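Local coordinates for glutamine amidotransferase domain-containing protein (Thermotoga maritima, PDB 1O1Y) that probably releases ammonia from glutamine for transfer to an unidentified acceptor, as a class I glutamine amidotransferase domain with a flavodoxin-like fold, at residues A[27-30]-A[31-35]; A[51-55]-A[56-60]; A[132-135]-A[136-139]; A[190-193]-A[194-198]; A[214-217]-A[218-221]. All coordinates share one frame; numbering follows the deposited sequence.

Interaction 1 (A[27-30]-A[31-35])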
# COMPACT_ATOMS: atom_id res chain seq x y z
N GLY A 27 7.38 2.09 6.41
CA GLY A 27 7.61 0.87 7.16
C GLY A 27 8.97 0.27 6.77
O GLY A 27 9.98 0.99 6.64
N MSE A 28 8.97 -1.03 6.53
CA MSE A 28 10.20 -1.75 6.17
C MSE A 28 10.69 -1.38 4.78
O MSE A 28 11.86 -1.65 4.48
CB MSE A 28 9.98 -3.27 6.21
CG MSE A 28 9.64 -3.75 7.60
SE MSE A 28 9.81 -5.73 7.75
CE MSE A 28 8.30 -6.30 6.91
N MSE A 29 9.88 -0.73 3.97
CA MSE A 29 10.38 -0.19 2.70
C MSE A 29 11.48 0.82 2.93
O MSE A 29 12.43 0.87 2.14
CB MSE A 29 9.30 0.39 1.82
CG MSE A 29 8.37 -0.62 1.24
SE MSE A 29 7.04 0.19 0.07
CE MSE A 29 5.72 0.56 1.44
N GLU A 30 11.39 1.61 4.01
CA GLU A 30 12.48 2.55 4.32
C GLU A 30 13.84 1.83 4.54
O GLU A 30 14.89 2.29 4.06
CB GLU A 30 12.14 3.38 5.57
CG GLU A 30 12.75 4.73 5.56
CD GLU A 30 12.20 5.57 6.70
OE1 GLU A 30 11.08 6.13 6.59
OE2 GLU A 30 12.88 5.62 7.71
N ASP A 31 13.80 0.75 5.30
CA ASP A 31 14.95 -0.08 5.56
C ASP A 31 15.51 -0.65 4.24
O ASP A 31 16.72 -0.67 4.02
CB ASP A 31 14.55 -1.24 6.47
CG ASP A 31 14.02 -0.75 7.84
OD1 ASP A 31 14.61 0.21 8.39
OD2 ASP A 31 13.08 -1.31 8.42
N ILE A 32 14.60 -1.13 3.40
CA ILE A 32 15.01 -1.66 2.10
C ILE A 32 15.63 -0.59 1.22
O ILE A 32 16.66 -0.83 0.59
CB ILE A 32 13.87 -2.35 1.40
CG1 ILE A 32 13.44 -3.58 2.19
CG2 ILE A 32 14.29 -2.72 -0.04
CD1 ILE A 32 12.13 -4.15 1.74
N PHE A 33 15.02 0.58 1.17
CA PHE A 33 15.55 1.66 0.33
C PHE A 33 16.91 2.04 0.84
O PHE A 33 17.84 2.26 0.07
CB PHE A 33 14.62 2.89 0.36
CG PHE A 33 13.27 2.68 -0.23
CD1 PHE A 33 12.89 1.52 -0.92
CD2 PHE A 33 12.32 3.71 -0.09
CE1 PHE A 33 11.59 1.37 -1.41
CE2 PHE A 33 11.03 3.56 -0.60
CZ PHE A 33 10.66 2.40 -1.27
N ARG A 34 17.05 2.12 2.17
CA ARG A 34 18.35 2.44 2.71
C ARG A 34 19.43 1.37 2.40
O ARG A 34 20.56 1.72 2.09
CB ARG A 34 18.27 2.71 4.24
CG ARG A 34 17.67 4.08 4.53
CD ARG A 34 17.57 4.42 6.04
NE ARG A 34 16.65 5.56 6.30
CZ ARG A 34 16.97 6.85 6.08
NH1 ARG A 34 18.15 7.20 5.59
NH2 ARG A 34 16.09 7.80 6.36
N GLU A 35 19.05 0.11 2.53
CA GLU A 35 19.93 -1.04 2.24
C GLU A 35 20.46 -0.95 0.82
O GLU A 35 21.62 -1.24 0.58
CB GLU A 35 19.15 -2.32 2.45
CG GLU A 35 19.05 -2.64 3.94
CD GLU A 35 17.95 -3.61 4.35
OE1 GLU A 35 17.53 -4.42 3.49
OE2 GLU A 35 17.54 -3.59 5.56

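Interaction 2 (A[51-55]-A[56-60])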
# COMPACT_ATOMS: atom_id res chain seq x y z
N LEU A 51 4.97 18.41 -5.26
CA LEU A 51 6.19 17.77 -5.73
C LEU A 51 7.37 18.72 -5.64
O LEU A 51 7.25 19.89 -6.02
CB LEU A 51 6.03 17.39 -7.19
CG LEU A 51 5.12 16.23 -7.49
CD1 LEU A 51 4.88 16.16 -8.98
CD2 LEU A 51 5.74 14.95 -6.96
N GLU A 52 8.49 18.21 -5.15
CA GLU A 52 9.73 18.97 -5.09
C GLU A 52 10.58 18.72 -6.35
O GLU A 52 11.58 19.40 -6.56
CB GLU A 52 10.51 18.64 -3.79
CG GLU A 52 11.08 17.23 -3.71
CD GLU A 52 11.82 16.98 -2.40
OE1 GLU A 52 11.24 16.36 -1.46
OE2 GLU A 52 13.00 17.40 -2.33
N ARG A 53 10.17 17.74 -7.15
CA ARG A 53 10.81 17.36 -8.42
C ARG A 53 9.75 16.93 -9.40
O ARG A 53 8.76 16.39 -8.96
CB ARG A 53 11.68 16.10 -8.22
CG ARG A 53 12.81 16.27 -7.29
CD ARG A 53 13.42 14.95 -6.83
NE ARG A 53 14.36 15.21 -5.73
CZ ARG A 53 15.58 15.72 -5.90
NH1 ARG A 53 16.02 16.00 -7.10
NH2 ARG A 53 16.36 15.94 -4.85
N PRO A 54 10.00 17.01 -10.71
CA PRO A 54 9.08 16.43 -11.69
C PRO A 54 8.96 14.92 -11.53
O PRO A 54 9.92 14.23 -11.14
CB PRO A 54 9.73 16.75 -13.03
CG PRO A 54 10.73 17.81 -12.75
CD PRO A 54 11.15 17.67 -11.36
N LEU A 55 7.78 14.39 -11.87
CA LEU A 55 7.52 12.98 -11.74
C LEU A 55 8.51 12.12 -12.46
O LEU A 55 8.79 11.01 -12.03
CB LEU A 55 6.14 12.62 -12.27
CG LEU A 55 4.98 12.94 -11.37
CD1 LEU A 55 3.69 12.69 -12.16
CD2 LEU A 55 5.06 12.12 -10.11
N GLU A 56 9.09 12.65 -13.53
CA GLU A 56 10.05 11.88 -14.28
C GLU A 56 11.35 11.63 -13.52
O GLU A 56 12.10 10.74 -13.89
CB GLU A 56 10.37 12.56 -15.61
CG GLU A 56 9.28 12.36 -16.65
CD GLU A 56 8.14 13.39 -16.59
OE1 GLU A 56 7.31 13.32 -17.52
OE2 GLU A 56 8.06 14.26 -15.64
N GLU A 57 11.65 12.43 -12.50
CA GLU A 57 12.82 12.13 -11.65
C GLU A 57 12.64 10.89 -10.75
O GLU A 57 13.61 10.38 -10.19
CB GLU A 57 13.23 13.37 -10.83
CG GLU A 57 13.84 14.49 -11.67
CD GLU A 57 14.48 15.56 -10.78
OE1 GLU A 57 15.03 15.19 -9.71
OE2 GLU A 57 14.44 16.74 -11.13
N TYR A 58 11.42 10.34 -10.63
CA TYR A 58 11.17 9.21 -9.78
C TYR A 58 11.03 7.91 -10.57
O TYR A 58 10.37 7.86 -11.61
CB TYR A 58 9.87 9.42 -8.98
CG TYR A 58 10.00 10.57 -8.03
CD1 TYR A 58 10.74 10.45 -6.87
CD2 TYR A 58 9.38 11.80 -8.30
CE1 TYR A 58 10.88 11.53 -5.99
CE2 TYR A 58 9.50 12.88 -7.43
CZ TYR A 58 10.24 12.73 -6.27
OH TYR A 58 10.35 13.80 -5.43
N SER A 59 11.64 6.85 -10.06
CA SER A 59 11.58 5.50 -10.64
C SER A 59 10.43 4.64 -10.15
O SER A 59 10.13 3.57 -10.74
CB SER A 59 12.87 4.75 -10.29
OG SER A 59 13.98 5.45 -10.76
N LEU A 60 9.82 5.08 -9.04
CA LEU A 60 8.76 4.37 -8.38
C LEU A 60 8.02 5.40 -7.54
O LEU A 60 8.63 6.26 -6.91
CB LEU A 60 9.32 3.29 -7.46
CG LEU A 60 8.37 2.60 -6.51
CD1 LEU A 60 7.35 1.74 -7.26
CD2 LEU A 60 9.19 1.73 -5.50
O HOH W 1 8.30 15.51 -4.23

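Interaction 3 (A[132-135]-A[136-139]). With SO4 (sulfate ion), chain F.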
# COMPACT_ATOMS: atom_id res chain seq x y z
N SER A 132 -2.84 -15.20 -9.43
CA SER A 132 -2.22 -14.84 -10.70
C SER A 132 -0.75 -15.22 -10.73
O SER A 132 -0.08 -15.12 -9.71
CB SER A 132 -2.30 -13.32 -10.88
OG SER A 132 -1.62 -12.88 -12.04
N ASP A 133 -0.24 -15.55 -11.91
CA ASP A 133 1.22 -15.72 -12.13
C ASP A 133 1.91 -14.43 -12.56
O ASP A 133 3.04 -14.49 -13.08
CB ASP A 133 1.60 -16.85 -13.08
CG ASP A 133 3.14 -17.20 -13.01
OD1 ASP A 133 3.76 -17.12 -11.89
OD2 ASP A 133 3.80 -17.54 -14.01
N ASN A 134 1.29 -13.29 -12.32
CA ASN A 134 1.92 -11.98 -12.62
C ASN A 134 3.34 -11.93 -12.10
O ASN A 134 3.61 -12.20 -10.93
CB ASN A 134 1.15 -10.83 -11.94
CG ASN A 134 1.74 -9.47 -12.30
OD1 ASN A 134 2.57 -8.94 -11.56
ND2 ASN A 134 1.32 -8.91 -13.45
N LYS A 135 4.23 -11.49 -12.97
CA LYS A 135 5.66 -11.52 -12.73
C LYS A 135 6.11 -10.75 -11.48
O LYS A 135 7.09 -11.16 -10.85
CB LYS A 135 6.41 -10.96 -13.94
CG LYS A 135 6.19 -9.46 -14.19
CD LYS A 135 7.00 -9.00 -15.45
CE LYS A 135 6.75 -7.53 -15.75
NZ LYS A 135 7.58 -7.11 -16.93
N PHE A 136 5.44 -9.67 -11.14
CA PHE A 136 5.86 -8.86 -10.00
C PHE A 136 5.80 -9.66 -8.70
O PHE A 136 6.51 -9.35 -7.77
CB PHE A 136 5.00 -7.60 -9.82
CG PHE A 136 5.17 -6.60 -10.91
CD1 PHE A 136 6.44 -6.29 -11.41
CD2 PHE A 136 4.07 -5.94 -11.46
CE1 PHE A 136 6.62 -5.36 -12.41
CE2 PHE A 136 4.26 -5.00 -12.49
CZ PHE A 136 5.53 -4.71 -12.95
N PHE A 137 4.87 -10.62 -8.66
CA PHE A 137 4.59 -11.41 -7.46
C PHE A 137 5.03 -12.86 -7.59
O PHE A 137 4.61 -13.70 -6.82
CB PHE A 137 3.11 -11.31 -7.13
CG PHE A 137 2.71 -9.92 -6.71
CD1 PHE A 137 2.94 -9.50 -5.44
CD2 PHE A 137 2.23 -9.00 -7.64
CE1 PHE A 137 2.59 -8.22 -5.02
CE2 PHE A 137 1.89 -7.70 -7.21
CZ PHE A 137 2.07 -7.33 -5.94
N ARG A 138 5.89 -13.15 -8.56
CA ARG A 138 6.33 -14.51 -8.80
C ARG A 138 6.92 -15.21 -7.59
O ARG A 138 6.74 -16.43 -7.41
CB ARG A 138 7.31 -14.53 -9.97
CG ARG A 138 7.46 -15.88 -10.68
CD ARG A 138 7.56 -15.75 -12.26
NE ARG A 138 6.40 -15.09 -12.93
CZ ARG A 138 6.43 -14.54 -14.15
NH1 ARG A 138 7.55 -14.51 -14.85
NH2 ARG A 138 5.36 -13.98 -14.69
N GLU A 139 7.59 -14.48 -6.70
CA GLU A 139 8.19 -15.08 -5.52
C GLU A 139 7.20 -15.30 -4.40
O GLU A 139 7.55 -15.96 -3.39
CB GLU A 139 9.31 -14.20 -4.97
CG GLU A 139 10.59 -14.31 -5.75
CD GLU A 139 10.48 -13.75 -7.15
OE1 GLU A 139 10.84 -14.47 -8.11
OE2 GLU A 139 10.03 -12.58 -7.28
S SO4 F . 10.98 -14.63 -13.82
O1 SO4 F . 11.26 -15.08 -12.51
O2 SO4 F . 10.37 -15.75 -14.51
O3 SO4 F . 12.13 -14.29 -14.60
O4 SO4 F . 10.13 -13.50 -13.74

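Interaction 4 (A[190-193]-A[194-198]). With SO4 (sulfate ion), chain J.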
# COMPACT_ATOMS: atom_id res chain seq x y z
N ALA A 190 7.92 -5.64 13.07
CA ALA A 190 7.73 -5.42 14.49
C ALA A 190 7.98 -3.96 14.93
O ALA A 190 7.22 -3.43 15.72
CB ALA A 190 8.58 -6.38 15.30
N ARG A 191 9.03 -3.32 14.41
CA ARG A 191 9.36 -1.93 14.79
C ARG A 191 8.21 -0.97 14.41
O ARG A 191 7.78 -0.15 15.21
CB ARG A 191 10.66 -1.51 14.09
CG ARG A 191 11.00 -0.02 14.20
CD ARG A 191 12.21 0.43 13.29
NE ARG A 191 11.99 0.25 11.84
CZ ARG A 191 11.24 1.03 11.05
NH1 ARG A 191 10.60 2.09 11.52
NH2 ARG A 191 11.13 0.73 9.75
N THR A 192 7.69 -1.12 13.20
CA THR A 192 6.57 -0.31 12.71
C THR A 192 5.27 -0.64 13.50
O THR A 192 4.49 0.25 13.89
CB THR A 192 6.38 -0.54 11.22
OG1 THR A 192 7.54 -0.07 10.51
CG2 THR A 192 5.24 0.24 10.67
N MSE A 193 5.04 -1.92 13.74
CA MSE A 193 3.89 -2.36 14.52
C MSE A 193 3.84 -1.70 15.89
O MSE A 193 2.74 -1.31 16.36
CB MSE A 193 3.84 -3.89 14.62
CG MSE A 193 2.55 -4.43 15.26
SE MSE A 193 0.95 -4.01 14.17
CE MSE A 193 1.18 -5.33 12.90
N LYS A 194 4.99 -1.59 16.55
CA LYS A 194 5.02 -0.94 17.84
C LYS A 194 4.51 0.51 17.74
O LYS A 194 3.85 1.00 18.65
CB LYS A 194 6.41 -0.93 18.45
CG LYS A 194 6.88 -2.25 18.95
CD LYS A 194 8.34 -2.17 19.36
CE LYS A 194 8.88 -3.53 19.80
NZ LYS A 194 10.00 -3.41 20.78
N ARG A 195 4.88 1.20 16.67
CA ARG A 195 4.43 2.58 16.47
C ARG A 195 2.92 2.65 16.23
O ARG A 195 2.27 3.56 16.73
CB ARG A 195 5.14 3.24 15.27
CG ARG A 195 6.65 3.48 15.56
CD ARG A 195 6.92 4.37 16.75
NE ARG A 195 8.35 4.56 16.99
CZ ARG A 195 8.85 5.44 17.86
NH1 ARG A 195 8.05 6.21 18.60
NH2 ARG A 195 10.17 5.54 18.00
N TRP A 196 2.41 1.73 15.45
CA TRP A 196 0.97 1.69 15.12
C TRP A 196 0.13 1.38 16.35
O TRP A 196 -0.92 2.01 16.59
CB TRP A 196 0.63 0.69 14.05
CG TRP A 196 0.95 1.03 12.63
CD1 TRP A 196 2.14 1.50 12.14
CD2 TRP A 196 0.09 0.87 11.51
NE1 TRP A 196 2.05 1.66 10.78
CE2 TRP A 196 0.81 1.27 10.37
CE3 TRP A 196 -1.26 0.47 11.35
CZ2 TRP A 196 0.28 1.25 9.11
CZ3 TRP A 196 -1.80 0.46 10.08
CH2 TRP A 196 -1.01 0.87 8.97
N ILE A 197 0.56 0.40 17.13
CA ILE A 197 -0.21 0.06 18.32
C ILE A 197 -0.21 1.16 19.35
O ILE A 197 -1.20 1.34 20.03
CB ILE A 197 0.16 -1.34 18.92
CG1 ILE A 197 1.52 -1.33 19.58
CG2 ILE A 197 0.03 -2.41 17.87
CD1 ILE A 197 2.06 -2.73 19.81
N GLU A 198 0.88 1.92 19.47
CA GLU A 198 0.87 3.10 20.30
C GLU A 198 -0.01 4.22 19.70
O GLU A 198 -0.75 4.84 20.46
CB GLU A 198 2.29 3.61 20.57
CG GLU A 198 2.38 4.84 21.47
CD GLU A 198 1.84 4.62 22.88
OE1 GLU A 198 1.62 3.46 23.29
OE2 GLU A 198 1.62 5.63 23.58
S SO4 J . 11.27 3.75 15.02
O1 SO4 J . 11.46 5.17 15.30
O2 SO4 J . 11.43 2.95 16.24
O3 SO4 J . 12.26 3.37 14.03
O4 SO4 J . 9.92 3.55 14.52

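Interaction 5 (A[214-217]-A[218-221]). With SO4 (sulfate ion), chain H.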
# COMPACT_ATOMS: atom_id res chain seq x y z
N LEU A 214 -0.87 -8.84 17.94
CA LEU A 214 -0.44 -8.18 16.73
C LEU A 214 1.09 -8.08 16.65
O LEU A 214 1.69 -8.25 15.59
CB LEU A 214 -1.03 -6.75 16.62
CG LEU A 214 -2.55 -6.60 16.60
CD1 LEU A 214 -2.90 -5.13 16.42
CD2 LEU A 214 -3.12 -7.36 15.43
N LEU A 215 1.72 -7.74 17.76
CA LEU A 215 3.16 -7.51 17.75
C LEU A 215 3.92 -8.85 17.64
O LEU A 215 4.90 -8.95 16.91
CB LEU A 215 3.59 -6.79 19.01
CG LEU A 215 5.07 -6.53 19.19
CD1 LEU A 215 5.67 -5.79 18.01
CD2 LEU A 215 5.28 -5.75 20.48
N GLU A 216 3.46 -9.85 18.38
CA GLU A 216 4.11 -11.15 18.35
C GLU A 216 4.04 -11.73 16.96
O GLU A 216 5.04 -12.24 16.44
CB GLU A 216 3.45 -12.11 19.33
CG GLU A 216 3.89 -11.89 20.74
CD GLU A 216 3.14 -12.78 21.72
OE1 GLU A 216 2.40 -13.71 21.28
OE2 GLU A 216 3.29 -12.54 22.94
N THR A 217 2.88 -11.60 16.30
CA THR A 217 2.79 -12.06 14.93
C THR A 217 3.69 -11.25 13.98
O THR A 217 4.29 -11.82 13.04
CB THR A 217 1.33 -12.09 14.48
OG1 THR A 217 0.60 -12.96 15.38
CG2 THR A 217 1.17 -12.66 13.12
N ALA A 218 3.76 -9.93 14.17
CA ALA A 218 4.65 -9.10 13.34
C ALA A 218 6.10 -9.63 13.45
O ALA A 218 6.82 -9.71 12.44
CB ALA A 218 4.59 -7.64 13.78
N GLU A 219 6.53 -9.94 14.68
CA GLU A 219 7.91 -10.47 14.93
C GLU A 219 8.09 -11.82 14.17
O GLU A 219 9.15 -12.07 13.58
CB GLU A 219 8.19 -10.64 16.41
CG GLU A 219 8.17 -9.33 17.18
CD GLU A 219 8.20 -9.47 18.69
OE1 GLU A 219 7.84 -10.53 19.26
OE2 GLU A 219 8.58 -8.46 19.32
N ARG A 220 7.06 -12.66 14.15
CA ARG A 220 7.16 -13.96 13.50
C ARG A 220 7.16 -13.87 11.98
O ARG A 220 7.80 -14.66 11.33
CB ARG A 220 6.05 -14.91 13.91
CG ARG A 220 6.38 -16.39 13.61
CD ARG A 220 5.69 -17.44 14.53
NE ARG A 220 6.00 -18.78 14.04
CZ ARG A 220 5.56 -19.29 12.88
NH1 ARG A 220 4.70 -18.63 12.13
NH2 ARG A 220 5.93 -20.51 12.50
N GLU A 221 6.43 -12.90 11.42
CA GLU A 221 6.24 -12.78 10.00
C GLU A 221 7.23 -11.85 9.30
O GLU A 221 7.32 -11.89 8.07
CB GLU A 221 4.82 -12.28 9.73
CG GLU A 221 3.67 -13.18 10.23
CD GLU A 221 3.64 -14.57 9.61
OE1 GLU A 221 4.21 -14.76 8.51
OE2 GLU A 221 3.05 -15.46 10.24
S SO4 H . 3.76 -21.17 9.40
O1 SO4 H . 4.63 -21.87 10.35
O2 SO4 H . 4.49 -20.89 8.17
O3 SO4 H . 3.26 -19.86 9.87
O4 SO4 H . 2.70 -22.08 9.04

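Interaction 1 (A[27-30]-A[31-35])
Met29 and Phe33 meet one helical turn apart. Met29 CB sits over a face of the phenyl ring, a CH-pi contact 4.3 Å from the Phe33 centroid. Its nearest ring atom is Phe33 CZ, 3.9 Å from Met29 CB. The carbonyl oxygen of Met29 also lies over the ring plane, offset toward the rim, with Met29 O 3.1 Å from Phe33 CG. The same oxygen accepts Phe33 N at 2.8 Å. The ring therefore packs on the carbonyl group that holds its own backbone. Its first torsion sets CG beside the backbone N (chi1 -65°), which brings the ring back over Met29. With an alanine in place of Phe33, Met29 CB would probably lose its aromatic cover and a gap would open beside Leu26.

On the next flank Glu30 and Arg34 run side by side. Their flat ends are turned 83° apart. Glu30 OE2 approaches the guanidinium edge, 4.0 Å from Arg34 NE, which is beyond a salt bridge. Glu30 OE1 instead bonds to Tyr42. Two more backbone bonds hold the turn: Ile32 N to Met28 O, 3.0 Å, and Arg34 N to Glu30 O, 2.9 Å. Asp31 OD2 lies near Met28 CA and forms a salt bridge with Arg191.

Helix 28-35 is the crossover of a beta-alpha-beta unit between strands 14-18 and 39-43. Met29 and Ile32 pack on Leu229 of helix 211-237, while Glu30 and Arg34 touch Phe40 of strand 39-43.

Interaction 2 (A[51-55]-A[56-60])
Glu56 folds back on Pro54. Its chain bends at the second torsion (chi2 87°), and OE2 comes to 4.0 Å from Pro54 CB. The other oxygen, OE1, is held by a salt bridge to Lys92.

Glu57 comes next and grips twice. Its backbone N donates to Pro54 O at 2.8 Å, in a short 3-10 turn. Its side chain then crosses Arg53 at about a right angle. Glu57 OE1 takes Arg53 NH1 at 2.9 Å through the lone pair on the side of OE2. The oxygen lies in the guanidinium plane, so this salt bridge is well directed. Glu57 OE2 rests 3.4 Å from Pro54 CD.

Tyr58 N continues the turn by donating to Leu55 O. The ring lies back across Arg53: Arg53 CD touches Tyr58 OH at 3.6 Å, with guanidinium and ring planes 86° apart. Leu51 CD2 lies loosely, 4.3 Å from Tyr58 CE2. A water donates to Tyr58 OH and accepts from Glu52 N, both at 2.9 Å. Asp41 OD2 bonds to the same hydroxyl and to Arg53 NE, so one carboxylate ties both side chains to strand 39-43.

This turn is part of the loop between strands 39-43 and 60-63. Leu55 packs on helix 78-92, Leu51 and Tyr58 lie against strand 14-18, and Leu60 packs on helix 211-237.

Interaction 3 (A[132-135]-A[136-139])
Asn134 and Phe136 form the tight side of this turn. Asn134 OD1 accepts Phe136 N at 3.0 Å, with the donor above the plane of the amide carbonyl. It also lies 3.3 Å from Phe136 CB. The side chain reaches forward because its CG stands opposite the backbone N (chi1 -177°). The backbone closes the same turn: Phe137 N donates to Asn134 O at 3.0 Å. Both rings are buried. Phe136 and Phe137 pack on Leu232 of helix 211-237 and on Val180, and Phe137 makes edge-to-face contacts with Phe140 and Phe164.

The chain enters through an ST turn, Ser132 OG accepting Asn134 N, and then an Asx turn at Asn134. Together they shape the loop between strands 125-130 and 143-150.

The other side is more open. Arg138 is exposed, and its chain bends at chi2 and chi3 to curl back over the loop. Arg138 NH2 bonds to Asp133 O at 2.9 Å, in the guanidinium plane. Lys135 CA lies over one face, 3.2 Å from Arg138 NH2. The carboxylate of Asp133 is modelled in two positions, which makes its salt bridge to Arg138 doubtful. Arg138 NH1 donates to a sulfate ion, probably from the crystallisation liquor, that Arg235 also holds.

Interaction 4 (A[190-193]-A[194-198])
Trp196 lies alongside Thr192, one turn back on the helix, and both side chains point the same way. The indole brings NE1 to 3.5 Å from Thr192 CG2, and CD1 to 3.2 Å from Thr192 O. That oxygen sits obliquely to the ring. The ring of His185 meets the indole edge-to-face. Arg191 has Thr192 OG1 over one guanidinium face, and a sulfate oxygen, O4, lies in its plane at the edge. Arg195 has O2 of the same sulfate at its own edge. With an alanine in place of Trp196, the Thr192 methyl and the His185 ring would probably lose their shared neighbour.

The sulfate, probably from the crystallisation liquor, joins the two arginines. Arg195 NE donates to O4 at 3.1 Å, and Arg191 NH1 to O3 at 3.3 Å. Arg191 NH2 turns to Asp31 in a salt bridge.

On another flank Met193 crosses Ile197 at about a right angle. Bends at chi2 (64°) and chi3 (78°) bring Met193 SE to 4.1 Å from Ile197 CG2. Ile197 N bonds to Met193 O at 2.9 Å, and Trp196 N to Thr192 O at 3.0 Å.

Met193 also packs on Ala218 of helix 211-237. This is the pattern of an amphipathic helix: apolar side chains pack inward, and charged ones lie outward.

Interaction 5 (A[214-217]-A[218-221])
Thr217 and Glu221 stand side by side, one turn apart. The threonine rotamer (chi1 -58°) divides its two branches. OG1 lies beside the backbone N and bonds back to Leu213 O. CG2 takes the place opposite that N and points along the helix, where it meets Glu221 CG at 3.9 Å. Glu221 bends at its second torsion (chi2 -62°). Its CG sits close over the backbone, 3.2 Å from Thr217 O. That oxygen also accepts Glu221 N at 2.9 Å. The carboxylate is carried on to Arg145, which OE2 engages in a salt bridge.

Leu215 and Glu219 make a second pair. The leucine CG, opposite its backbone N (chi1 177°), carries the branch toward Glu219, while the glutamate is stretched out beyond CG. The methylene of Glu219 lies over the preceding turn, with CG 3.3 Å from Leu215 O. Its OE2 comes to 4.0 Å from Leu215 CG, a loose contact of a carboxylate oxygen with an aliphatic branch. Glu219 N bonds to Leu215 O at 2.9 Å. Ala218 packs on Trp125 of strand 125-130.

Arg220 is straight from CG to NE and reaches away from the helix. Its NH1 and NH2 fork onto sulfate oxygens O3 and O1, each at 2.9 Å, with the sulfur in the guanidinium plane. Arg145 binds the same ion.

Arg145 therefore faces both Glu221 and the sulfate. The carboxylate probably offsets part of the positive charge that gathers around this ion.

In the fold
The five contacts come one after another along the chain. Interactions 1, 4 and 5 form a connected group. Helix 28-35 touches helix 190-199 through the Asp31-Arg191 salt bridge. Helix 190-199 packs on helix 211-237, and the centres of interactions 4 and 5 are about 10 Å apart. Interactions 2 and 3 are loops serving the large mixed sheet, one at its parallel half and one at its antiparallel half, with centres about 26 Å apart. Interactions 2 and 5 lie on opposite sides of the chain's centre, with centres about 34 Å apart. Residues from interactions 1, 2, 3 and 4 pack on helix 211-237, so this long C-terminal helix binds distant parts of the fold together.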